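Local coordinates for PlaB phospholipase (Legionella pneumophila, PDB 6ZTI), which probably hydrolyses phospholipids as an alpha/beta hydrolase linked to virulence, its activity being controlled by NAD(H)-mediated tetramerization, at residues L129-H134 with S192-G197; H134-A139 with N218-V223; A224-N229 with M256-L261; A288-R293 with N304-E309. One frame throughout, in Å; residues are numbered along the deposited sequence. Where two conformers were deposited one is given.

Contact 1: L129-H134 with S192-G197; sequences LAPANH and SFVLTG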
loop_
_atom_site.group_PDB
_atom_site.type_symbol
_atom_site.label_atom_id
_atom_site.label_comp_id
_atom_site.label_asym_id
_atom_site.label_seq_id
_atom_site.Cartn_x
_atom_site.Cartn_y
_atom_site.Cartn_z
ATOM N N LEU B 129 -4.613 34.999 13.056
ATOM C CA LEU B 129 -4.829 34.471 14.396
ATOM C C LEU B 129 -4.556 32.970 14.395
ATOM O O LEU B 129 -5.197 32.213 13.653
ATOM C CB LEU B 129 -6.256 34.751 14.874
ATOM C CG LEU B 129 -6.784 36.182 14.723
ATOM C CD1 LEU B 129 -8.255 36.318 15.145
ATOM C CD2 LEU B 129 -5.931 37.156 15.526
ATOM N N ALA B 130 -3.602 32.546 15.226
ATOM C CA ALA B 130 -3.162 31.155 15.333
ATOM C C ALA B 130 -3.083 30.484 13.964
ATOM O O ALA B 130 -3.638 29.393 13.783
ATOM C CB ALA B 130 -4.097 30.365 16.245
ATOM N N PRO B 131 -2.393 31.090 12.998
ATOM C CA PRO B 131 -2.299 30.491 11.660
ATOM C C PRO B 131 -1.398 29.275 11.641
ATOM O O PRO B 131 -0.346 29.260 12.284
ATOM C CB PRO B 131 -1.687 31.614 10.823
ATOM C CG PRO B 131 -0.782 32.284 11.807
ATOM C CD PRO B 131 -1.539 32.285 13.110
ATOM N N ALA B 132 -1.796 28.269 10.855
ATOM C CA ALA B 132 -1.004 27.045 10.684
ATOM C C ALA B 132 0.014 27.235 9.556
ATOM O O ALA B 132 0.078 26.475 8.589
ATOM C CB ALA B 132 -1.913 25.853 10.415
ATOM N N ASN B 133 0.841 28.271 9.712
ATOM C CA ASN B 133 1.713 28.685 8.618
ATOM C C ASN B 133 2.779 27.652 8.301
ATOM O O ASN B 133 3.209 27.558 7.147
ATOM C CB ASN B 133 2.349 30.031 8.936
ATOM C CG ASN B 133 1.396 31.179 8.686
ATOM O OD1 ASN B 133 0.672 31.203 7.685
ATOM N ND2 ASN B 133 1.372 32.126 9.601
ATOM N N HIS B 134 3.229 26.879 9.291
ATOM C CA HIS B 134 4.163 25.791 9.041
ATOM C C HIS B 134 3.526 24.430 9.317
ATOM O O HIS B 134 4.239 23.448 9.526
ATOM C CB HIS B 134 5.433 25.974 9.874
ATOM C CG HIS B 134 6.164 27.248 9.581
ATOM N ND1 HIS B 134 7.090 27.367 8.562
ATOM C CD2 HIS B 134 6.097 28.462 10.170
ATOM C CE1 HIS B 134 7.558 28.601 8.541
ATOM N NE2 HIS B 134 6.978 29.283 9.515
ATOM N N SER B 192 1.461 43.193 8.061
ATOM C CA SER B 192 1.147 41.814 8.388
ATOM C C SER B 192 1.465 41.511 9.849
ATOM O O SER B 192 2.476 41.978 10.387
ATOM C CB SER B 192 1.945 40.885 7.475
ATOM O OG SER B 192 1.512 39.555 7.648
ATOM N N PHE B 193 0.609 40.712 10.489
ATOM C CA PHE B 193 0.753 40.401 11.907
ATOM C C PHE B 193 0.342 38.960 12.171
ATOM O O PHE B 193 -0.593 38.441 11.550
ATOM C CB PHE B 193 -0.122 41.308 12.799
ATOM C CG PHE B 193 -0.131 42.749 12.392
ATOM C CD1 PHE B 193 -0.839 43.164 11.272
ATOM C CD2 PHE B 193 0.536 43.701 13.148
ATOM C CE1 PHE B 193 -0.851 44.490 10.902
ATOM C CE2 PHE B 193 0.513 45.040 12.783
ATOM C CZ PHE B 193 -0.178 45.433 11.660
ATOM N N VAL B 194 1.018 38.329 13.129
ATOM C CA VAL B 194 0.627 37.022 13.643
ATOM C C VAL B 194 0.335 37.159 15.126
ATOM O O VAL B 194 1.164 37.669 15.889
ATOM C CB VAL B 194 1.706 35.958 13.402
ATOM C CG1 VAL B 194 1.364 34.680 14.185
ATOM C CG2 VAL B 194 1.835 35.684 11.882
ATOM N N LEU B 195 -0.853 36.753 15.529
ATOM C CA LEU B 195 -1.190 36.655 16.936
ATOM C C LEU B 195 -1.583 35.223 17.239
ATOM O O LEU B 195 -2.285 34.588 16.453
ATOM C CB LEU B 195 -2.327 37.612 17.293
ATOM C CG LEU B 195 -2.106 39.099 16.994
ATOM C CD1 LEU B 195 -3.389 39.898 17.240
ATOM C CD2 LEU B 195 -1.003 39.673 17.833
ATOM N N THR B 196 -1.113 34.693 18.360
ATOM C CA THR B 196 -1.563 33.367 18.751
ATOM C C THR B 196 -1.487 33.242 20.265
ATOM O O THR B 196 -1.028 34.147 20.967
ATOM C CB THR B 196 -0.741 32.280 18.057
ATOM O OG1 THR B 196 -1.403 31.017 18.197
ATOM C CG2 THR B 196 0.603 32.223 18.668
ATOM N N GLY B 197 -1.981 32.108 20.761
ATOM C CA GLY B 197 -1.922 31.804 22.168
ATOM C C GLY B 197 -1.291 30.436 22.347
ATOM O O GLY B 197 -1.058 29.709 21.377
#

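Contact 2: H134-A139 with N218-V223; sequences HGSALA and NGVVRV. Unlike the reference sequence in segment 218-223: Asn218 (reference Asp).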
loop_
_atom_site.group_PDB
_atom_site.type_symbol
_atom_site.label_atom_id
_atom_site.label_comp_id
_atom_site.label_asym_id
_atom_site.label_seq_id
_atom_site.Cartn_x
_atom_site.Cartn_y
_atom_site.Cartn_z
ATOM N N HIS B 134 3.229 26.879 9.291
ATOM C CA HIS B 134 4.163 25.791 9.041
ATOM C C HIS B 134 3.526 24.430 9.317
ATOM O O HIS B 134 4.239 23.448 9.526
ATOM C CB HIS B 134 5.433 25.974 9.874
ATOM C CG HIS B 134 6.164 27.248 9.581
ATOM N ND1 HIS B 134 7.090 27.367 8.562
ATOM C CD2 HIS B 134 6.097 28.462 10.170
ATOM C CE1 HIS B 134 7.558 28.601 8.541
ATOM N NE2 HIS B 134 6.978 29.283 9.515
ATOM N N GLY B 135 2.198 24.361 9.341
ATOM C CA GLY B 135 1.478 23.102 9.443
ATOM C C GLY B 135 0.947 22.841 10.840
ATOM O O GLY B 135 1.194 23.583 11.794
ATOM N N SER B 136 0.203 21.738 10.942
ATOM C CA SER B 136 -0.377 21.251 12.188
ATOM C C SER B 136 -0.022 19.784 12.361
ATOM O O SER B 136 -0.242 18.982 11.451
ATOM C CB SER B 136 -1.901 21.397 12.205
ATOM O OG SER B 136 -2.464 20.643 13.271
ATOM N N ALA B 137 0.508 19.434 13.532
ATOM C CA ALA B 137 0.851 18.043 13.803
ATOM C C ALA B 137 -0.363 17.137 13.707
ATOM O O ALA B 137 -0.215 15.937 13.441
ATOM C CB ALA B 137 1.487 17.933 15.188
ATOM N N LEU B 138 -1.563 17.689 13.897
ATOM C CA LEU B 138 -2.777 16.895 13.889
ATOM C C LEU B 138 -3.167 16.427 12.490
ATOM O O LEU B 138 -3.912 15.447 12.365
ATOM C CB LEU B 138 -3.930 17.701 14.485
ATOM C CG LEU B 138 -3.954 17.970 15.987
ATOM C CD1 LEU B 138 -5.124 18.865 16.324
ATOM C CD2 LEU B 138 -4.072 16.666 16.732
ATOM N N ALA B 139 -2.689 17.104 11.440
ATOM C CA ALA B 139 -3.159 16.809 10.088
ATOM C C ALA B 139 -2.841 15.381 9.688
ATOM O O ALA B 139 -3.640 14.724 9.008
ATOM C CB ALA B 139 -2.537 17.791 9.086
ATOM N N ASN B 218 -1.439 25.526 21.128
ATOM C CA ASN B 218 -2.756 25.903 21.630
ATOM C C ASN B 218 -3.770 24.773 21.486
ATOM O O ASN B 218 -4.982 25.010 21.585
ATOM C CB ASN B 218 -3.263 27.160 20.919
ATOM C CG ASN B 218 -3.491 26.948 19.427
ATOM O OD1 ASN B 218 -3.411 25.835 18.922
ATOM N ND2 ASN B 218 -3.794 28.031 18.716
ATOM N N GLY B 219 -3.290 23.549 21.279
ATOM C CA GLY B 219 -4.125 22.407 21.020
ATOM C C GLY B 219 -4.196 22.022 19.561
ATOM O O GLY B 219 -4.562 20.887 19.255
ATOM N N VAL B 220 -3.860 22.939 18.653
ATOM C CA VAL B 220 -3.957 22.660 17.227
ATOM C C VAL B 220 -2.687 23.092 16.507
ATOM O O VAL B 220 -2.184 22.366 15.651
ATOM C CB VAL B 220 -5.192 23.350 16.618
ATOM C CG1 VAL B 220 -5.236 23.154 15.114
ATOM C CG2 VAL B 220 -6.450 22.836 17.260
ATOM N N VAL B 221 -2.165 24.277 16.826
ATOM C CA VAL B 221 -0.997 24.828 16.152
ATOM C C VAL B 221 0.061 25.157 17.188
ATOM O O VAL B 221 -0.230 25.779 18.215
ATOM C CB VAL B 221 -1.345 26.077 15.317
ATOM C CG1 VAL B 221 -2.142 25.687 14.096
ATOM C CG2 VAL B 221 -2.114 27.097 16.152
ATOM N N ARG B 222 1.288 24.745 16.913
ATOM C CA ARG B 222 2.404 25.102 17.763
ATOM C C ARG B 222 2.735 26.578 17.570
ATOM O O ARG B 222 2.687 27.093 16.453
ATOM C CB ARG B 222 3.606 24.225 17.418
ATOM C CG ARG B 222 3.315 22.731 17.546
ATOM C CD ARG B 222 4.307 21.894 16.789
ATOM N NE ARG B 222 4.300 20.516 17.260
ATOM C CZ ARG B 222 4.945 19.506 16.679
ATOM N NH1 ARG B 222 5.651 19.704 15.579
ATOM N NH2 ARG B 222 4.876 18.285 17.203
ATOM N N VAL B 223 3.062 27.266 18.669
ATOM C CA VAL B 223 3.472 28.668 18.562
ATOM C C VAL B 223 4.502 28.826 17.453
ATOM O O VAL B 223 4.425 29.734 16.622
ATOM C CB VAL B 223 4.024 29.179 19.906
ATOM C CG1 VAL B 223 4.548 30.608 19.771
ATOM C CG2 VAL B 223 2.976 29.108 21.006
HETATM O O HOH W 1 1.642 23.184 14.562
HETATM O O HOH W 2 0.366 21.196 15.842
#

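Contact 3: A224-N229 with M256-L261; sequences AATNMN and MAFGVL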
loop_
_atom_site.group_PDB
_atom_site.type_symbol
_atom_site.label_atom_id
_atom_site.label_comp_id
_atom_site.label_asym_id
_atom_site.label_seq_id
_atom_site.Cartn_x
_atom_site.Cartn_y
_atom_site.Cartn_z
ATOM N N ALA B 224 5.511 27.963 17.449
ATOM C CA ALA B 224 6.565 28.110 16.463
ATOM C C ALA B 224 6.047 27.921 15.046
ATOM O O ALA B 224 6.597 28.508 14.110
ATOM C CB ALA B 224 7.700 27.116 16.737
ATOM N N ALA B 225 4.995 27.120 14.861
ATOM C CA ALA B 225 4.444 26.940 13.525
ATOM C C ALA B 225 3.560 28.094 13.072
ATOM O O ALA B 225 3.127 28.092 11.913
ATOM C CB ALA B 225 3.639 25.653 13.438
ATOM N N THR B 226 3.274 29.072 13.938
ATOM C CA THR B 226 2.521 30.240 13.492
ATOM C C THR B 226 3.425 31.361 12.992
ATOM O O THR B 226 2.978 32.206 12.210
ATOM C CB THR B 226 1.637 30.822 14.607
ATOM O OG1 THR B 226 2.449 31.453 15.610
ATOM C CG2 THR B 226 0.764 29.777 15.256
ATOM N N ASN B 227 4.676 31.383 13.433
ATOM C CA ASN B 227 5.528 32.550 13.293
ATOM C C ASN B 227 6.020 32.695 11.857
ATOM O O ASN B 227 6.632 31.776 11.305
ATOM C CB ASN B 227 6.711 32.430 14.246
ATOM C CG ASN B 227 7.321 33.759 14.586
ATOM O OD1 ASN B 227 7.165 34.739 13.866
ATOM N ND2 ASN B 227 8.042 33.796 15.695
ATOM N N MET B 228 5.788 33.862 11.267
ATOM C CA MET B 228 6.327 34.134 9.938
ATOM C C MET B 228 7.757 34.657 9.964
ATOM O O MET B 228 8.291 34.998 8.906
ATOM C CB MET B 228 5.421 35.122 9.210
ATOM C CG MET B 228 4.117 34.497 8.814
ATOM S SD MET B 228 4.298 33.166 7.623
ATOM C CE MET B 228 5.060 34.062 6.265
ATOM N N ASN B 229 8.376 34.739 11.137
ATOM C CA ASN B 229 9.804 35.011 11.269
ATOM C C ASN B 229 10.490 33.653 11.303
ATOM O O ASN B 229 10.422 32.943 12.308
ATOM C CB ASN B 229 10.106 35.814 12.536
ATOM C CG ASN B 229 9.409 37.170 12.563
ATOM O OD1 ASN B 229 9.729 38.068 11.783
ATOM N ND2 ASN B 229 8.476 37.330 13.480
ATOM N N MET B 256 8.316 40.278 10.897
ATOM C CA MET B 256 6.870 40.416 10.978
ATOM C C MET B 256 6.442 40.468 12.437
ATOM O O MET B 256 6.955 39.716 13.274
ATOM C CB MET B 256 6.154 39.252 10.270
ATOM C CG MET B 256 4.636 39.435 10.177
ATOM S SD MET B 256 3.730 38.171 9.224
ATOM C CE MET B 256 4.442 38.411 7.591
ATOM N N ALA B 257 5.492 41.354 12.730
ATOM C CA ALA B 257 4.916 41.437 14.064
ATOM C C ALA B 257 4.456 40.062 14.533
ATOM O O ALA B 257 3.864 39.292 13.774
ATOM C CB ALA B 257 3.735 42.414 14.059
ATOM N N PHE B 258 4.745 39.751 15.794
ATOM C CA PHE B 258 4.473 38.428 16.339
ATOM C C PHE B 258 4.198 38.564 17.821
ATOM O O PHE B 258 5.051 39.045 18.571
ATOM C CB PHE B 258 5.651 37.473 16.095
ATOM C CG PHE B 258 5.474 36.117 16.719
ATOM C CD1 PHE B 258 4.521 35.246 16.237
ATOM C CD2 PHE B 258 6.256 35.718 17.795
ATOM C CE1 PHE B 258 4.341 34.011 16.807
ATOM C CE2 PHE B 258 6.087 34.491 18.359
ATOM C CZ PHE B 258 5.122 33.630 17.864
ATOM N N GLY B 259 3.028 38.116 18.242
ATOM C CA GLY B 259 2.654 38.174 19.639
ATOM C C GLY B 259 2.026 36.876 20.082
ATOM O O GLY B 259 1.192 36.306 19.379
ATOM N N VAL B 260 2.443 36.407 21.250
ATOM C CA VAL B 260 1.796 35.302 21.945
ATOM C C VAL B 260 0.953 35.923 23.056
ATOM O O VAL B 260 1.485 36.455 24.035
ATOM C CB VAL B 260 2.817 34.297 22.495
ATOM C CG1 VAL B 260 2.128 33.157 23.209
ATOM C CG2 VAL B 260 3.720 33.744 21.370
ATOM N N LEU B 261 -0.323 35.892 22.891
ATOM C CA LEU B 261 -1.269 36.518 23.807
ATOM C C LEU B 261 -1.613 35.587 24.967
ATOM O O LEU B 261 -1.601 34.363 24.811
ATOM C CB LEU B 261 -2.548 36.884 23.068
ATOM C CG LEU B 261 -2.394 37.783 21.842
ATOM C CD1 LEU B 261 -3.781 38.157 21.261
ATOM C CD2 LEU B 261 -1.605 39.031 22.198
HETATM O O HOH W 3 5.400 36.392 12.817
#

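Contact 4: A288-R293 with N304-E309; sequences AIWILR and NKLVKE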
loop_
_atom_site.group_PDB
_atom_site.type_symbol
_atom_site.label_atom_id
_atom_site.label_comp_id
_atom_site.label_asym_id
_atom_site.label_seq_id
_atom_site.Cartn_x
_atom_site.Cartn_y
_atom_site.Cartn_z
ATOM N N ALA B 288 -9.130 41.081 20.848
ATOM C CA ALA B 288 -9.820 42.267 20.355
ATOM C C ALA B 288 -8.963 43.514 20.533
ATOM O O ALA B 288 -8.870 44.352 19.626
ATOM C CB ALA B 288 -11.154 42.425 21.081
ATOM N N ILE B 289 -8.324 43.644 21.698
ATOM C CA ILE B 289 -7.519 44.824 21.988
ATOM C C ILE B 289 -6.352 44.932 21.023
ATOM O O ILE B 289 -6.030 46.023 20.540
ATOM C CB ILE B 289 -7.040 44.792 23.453
ATOM C CG1 ILE B 289 -8.214 45.078 24.414
ATOM C CG2 ILE B 289 -5.906 45.805 23.668
ATOM C CD1 ILE B 289 -7.986 44.562 25.820
ATOM N N TRP B 290 -5.691 43.813 20.727
ATOM C CA TRP B 290 -4.513 43.902 19.875
ATOM C C TRP B 290 -4.872 43.924 18.396
ATOM O O TRP B 290 -4.109 44.482 17.601
ATOM C CB TRP B 290 -3.546 42.761 20.197
ATOM C CG TRP B 290 -2.834 43.052 21.471
ATOM C CD1 TRP B 290 -3.067 42.492 22.690
ATOM C CD2 TRP B 290 -1.812 44.032 21.669
ATOM N NE1 TRP B 290 -2.232 43.044 23.631
ATOM C CE2 TRP B 290 -1.456 43.997 23.030
ATOM C CE3 TRP B 290 -1.155 44.929 20.822
ATOM C CZ2 TRP B 290 -0.466 44.816 23.563
ATOM C CZ3 TRP B 290 -0.183 45.750 21.353
ATOM C CH2 TRP B 290 0.158 45.685 22.713
ATOM N N ILE B 291 -6.022 43.357 18.009
ATOM C CA ILE B 291 -6.492 43.527 16.635
ATOM C C ILE B 291 -6.728 45.000 16.335
ATOM O O ILE B 291 -6.381 45.489 15.253
ATOM C CB ILE B 291 -7.766 42.697 16.381
ATOM C CG1 ILE B 291 -7.392 41.243 16.145
ATOM C CG2 ILE B 291 -8.536 43.244 15.178
ATOM C CD1 ILE B 291 -8.551 40.296 16.021
ATOM N N LEU B 292 -7.332 45.724 17.279
ATOM C CA LEU B 292 -7.630 47.140 17.060
ATOM C C LEU B 292 -6.352 47.944 16.869
ATOM O O LEU B 292 -6.286 48.834 16.009
ATOM C CB LEU B 292 -8.443 47.689 18.237
ATOM C CG LEU B 292 -9.012 49.104 18.134
ATOM C CD1 LEU B 292 -9.877 49.262 16.892
ATOM C CD2 LEU B 292 -9.822 49.425 19.381
ATOM N N ARG B 293 -5.317 47.628 17.647
ATOM C CA ARG B 293 -4.021 48.273 17.470
ATOM C C ARG B 293 -3.453 47.979 16.086
ATOM O O ARG B 293 -2.965 48.884 15.396
ATOM C CB ARG B 293 -3.055 47.793 18.555
ATOM C CG ARG B 293 -3.284 48.378 19.932
ATOM C CD ARG B 293 -2.989 49.879 19.975
ATOM N NE ARG B 293 -1.673 50.220 19.430
ATOM C CZ ARG B 293 -0.536 50.200 20.124
ATOM N NH1 ARG B 293 -0.529 49.845 21.406
ATOM N NH2 ARG B 293 0.604 50.532 19.530
ATOM N N ASN B 304 6.569 49.283 13.523
ATOM C CA ASN B 304 7.709 48.859 14.328
ATOM C C ASN B 304 7.448 49.073 15.811
ATOM O O ASN B 304 7.936 48.302 16.648
ATOM C CB ASN B 304 8.968 49.614 13.901
ATOM C CG ASN B 304 9.491 49.148 12.571
ATOM O OD1 ASN B 304 9.169 48.054 12.117
ATOM N ND2 ASN B 304 10.312 49.968 11.944
ATOM N N LYS B 305 6.698 50.120 16.155
ATOM C CA LYS B 305 6.251 50.285 17.533
ATOM C C LYS B 305 5.465 49.060 17.990
ATOM O O LYS B 305 5.736 48.494 19.054
ATOM C CB LYS B 305 5.411 51.556 17.645
ATOM C CG LYS B 305 4.933 51.914 19.047
ATOM C CD LYS B 305 4.859 53.437 19.220
ATOM C CE LYS B 305 3.556 53.890 19.871
ATOM N NZ LYS B 305 3.464 55.383 19.935
ATOM N N LEU B 306 4.509 48.615 17.173
ATOM C CA LEU B 306 3.696 47.456 17.525
ATOM C C LEU B 306 4.513 46.170 17.548
ATOM O O LEU B 306 4.272 45.290 18.390
ATOM C CB LEU B 306 2.539 47.333 16.540
ATOM C CG LEU B 306 1.411 46.357 16.853
ATOM C CD1 LEU B 306 1.098 46.329 18.327
ATOM C CD2 LEU B 306 0.173 46.768 16.084
ATOM N N VAL B 307 5.467 46.021 16.626
ATOM C CA VAL B 307 6.325 44.836 16.649
ATOM C C VAL B 307 6.978 44.694 18.016
ATOM O O VAL B 307 7.019 43.605 18.601
ATOM C CB VAL B 307 7.384 44.914 15.539
ATOM C CG1 VAL B 307 8.401 43.808 15.695
ATOM C CG2 VAL B 307 6.727 44.836 14.164
ATOM N N LYS B 308 7.500 45.799 18.545
ATOM C CA LYS B 308 8.183 45.750 19.832
ATOM C C LYS B 308 7.200 45.553 20.976
ATOM O O LYS B 308 7.480 44.793 21.908
ATOM C CB LYS B 308 8.994 47.025 20.039
ATOM C CG LYS B 308 9.852 47.025 21.296
ATOM C CD LYS B 308 9.618 48.282 22.133
ATOM C CE LYS B 308 8.372 48.162 23.009
ATOM N NZ LYS B 308 8.509 48.955 24.266
ATOM N N GLU B 309 6.042 46.220 20.932
ATOM C CA GLU B 309 5.051 46.006 21.981
ATOM C C GLU B 309 4.623 44.546 22.040
ATOM O O GLU B 309 4.487 43.976 23.130
ATOM C CB GLU B 309 3.830 46.902 21.774
ATOM C CG GLU B 309 4.052 48.366 22.138
ATOM C CD GLU B 309 2.774 49.197 22.075
ATOM O OE1 GLU B 309 1.732 48.743 22.595
ATOM O OE2 GLU B 309 2.810 50.308 21.505
#

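Contact 1: L129-H134 with S192-G197
Ala130 donates its backbone N-H to the carbonyl of Leu195, and this bond marks the tight part of the contact: Ala130 N lies 2.7 Å from Leu195 O. The same oxygen also receives a CA-H...O contact from Leu129, with CA and O 3.3 Å apart. Thr196 closes in beside it; with OG1 anti to the backbone N (chi1 -166°), the oxygen rests 3.4 Å from Ala130 CB. Leu129 and Leu195, paired as parallel strand residues, lie side by side on one face of the sheet and point the same way, CD2 of Leu129 reaching CB and CD1 of Leu195.

The fit is looser where the chain leaves the sheet. Pro131 sets CD and CG against Val194 CG1, with CD 3.9 Å away, and Asn133 ND2 is 4.3 Å from Val194 CG2. Outside partners satisfy the amide of Asn133, Arg107 NE at OD1 and Thr226 O at ND2. Every touching residue is buried: the contact has a looser end but no solvent side.

Strand 191-197 runs between strands 123-129 and 257-261 of the parallel alpha/beta hydrolase sheet; helix 286-296 packs on the two leucines, while Thr226 of helix 223-226 touches Pro131, Val194 and Thr196.

Contact 2: H134-A139 with N218-V223
Ser136 and Val220 share the one direct hydrogen bond between these two loops, supplemented by two bridging waters and a few apolar contacts. Just before the serine, the carbonyl of Gly135 accepts from a water that in turn accepts from Arg222 N, so the backbones are joined at one remove.

At Ser136, OG stands anti to the backbone N (chi1 166°) and donates to Val220 O at 3.0 Å, approaching 21° out of the carbonyl plane. That hydroxyl also accepts from Leu138 N, 3.2 Å from OG, which makes an ST turn; one oxygen thus both shapes its own loop and grips the other. Ala137 N reaches a second water, which donates to Val220 O and gives that carbonyl another partner. The methyl of Ala137 lies over one face of the Arg222 guanidinium, displaced toward its rim, with CB 4.0 Å from NH2. The charge itself is answered elsewhere, by Asp380 at NH2 and Glu214 at NE. Leu138 then puts CD1 3.6 Å from Gly219 O and beside Val220 CG2; its side chain is about 5 Å from bound thio-NAD.

The facing loop is shaped by Asn218, whose OD1 accepts from both Val220 N and Val221 N, while ND2 makes a weak bond to His266 ND1. The reference sequence has Asp here, which facing His266 would be consistent with the acid-histidine pair of a triad; the deposited residue is Asn.

Segment 134-139 lies in the loop between strand 123-129 and helix 142-146, and segment 218-223 in the long loop between strand 191-197 and helix 223-226.

Contact 3: A224-N229 with M256-L261
A chi1 of -157° sets Asn227 CG anti to its backbone N, and chi2 of -21° then turns the side-chain amide so that it lies over the ring of Phe258, whose CG is likewise anti to its own N. The two planes are 13° apart, an amide-on-ring stack with Asn227 ND2 over the ring centre. CB of Asn227 adds a CH-pi contact over the same ring, 4.2 Å from the centroid. At the ring's edge, in its plane, Thr226 OG1 comes within 3.4 Å of Phe258 CE1; that hydroxyl is hydrogen-bonded to Val223 O.

Asn227 OD1 accepts from Asn229 N, forming an Asx turn, and from Asn229 ND2 at 2.9 Å, while a water donates to it as well. This grip helps to fix the amide of Asn229, which pairs with a single backbone residue: Met256 N donates to Asn229 OD1 at 2.8 Å, and Asn229 ND2 donates to Met256 O at 2.8 Å, in the carbonyl plane and on a lone pair. The contact thereby fastens the end of helix 223-226 and the loop after it to Phe258 of strand 257-261, the last strand of the parallel sheet within this chain, and to Met256 just before it.

Met228 and Met256 lie side by side and point the same way, Met228 CB 3.5 Å from Met256 SD. Trp180 of helix 171-180 touches both methionines, and Asn450 O takes a hydrogen bond from Asn227 ND2.

Contact 4: A288-R293 with N304-E309
Arg293 and Glu309 supply the ionic part of the contact, a two-nitrogen, end-on salt bridge. Arg293 NH1 lies 2.8 Å from Glu309 OE1, which it meets on the syn side, and Arg293 NH2 lies 3.0 Å from Glu309 OE2, in the guanidinium plane but above that of the carboxylate. The two flat groups are turned 52° apart, so this is not a coplanar pair. Lys305 NZ stands 5.6 Å from Arg293 NH2, a like charge that would probably be tempered by the glutamate.

Helices 286-296 and 300-320 form an antiparallel helical hairpin on the sheet, their short segments 157° apart in direction with axes 11.9 Å from each other at closest. At that spacing the helices meet through side chains.

The apolar share falls to Leu306. Its CD1 meets the rim of the Trp290 indole near the ring plane, 3.3 Å from CZ3, and its CD2 rests 3.8 Å from Arg293 C. On the sheet side, Trp290 touches Leu195 and Leu306 touches Phe193, both of strand 191-197.

A polar contact at the ring edge stands apart from these: Glu309 OE1 comes 3.4 Å from Trp290 CH2, near the indole plane, and so lies between that carbon and Arg293 NH1.

How the contacts relate
Along the chain, contacts 1 and 2 interleave and share His134, whereas contacts 3 and 4 follow in series. Contacts 1 and 3 lie closest, 6 Å centre to centre, because strands 191-197 and 257-261 are neighbours in the parallel sheet; helix 223-226 lies against both. Contact 2 is about 11 Å from contact 1, centre to centre, where Leu138 comes near bound thio-NAD. Contact 4, its centre about 14 Å from that of contact 1 and 24 Å from that of contact 2, packs on strands 191-197 and 257-261. Its helical hairpin covers the sheet face bearing Leu129 and Leu195, while helix 223-226 lies on the opposite face, with the loops of contact 2 next to it.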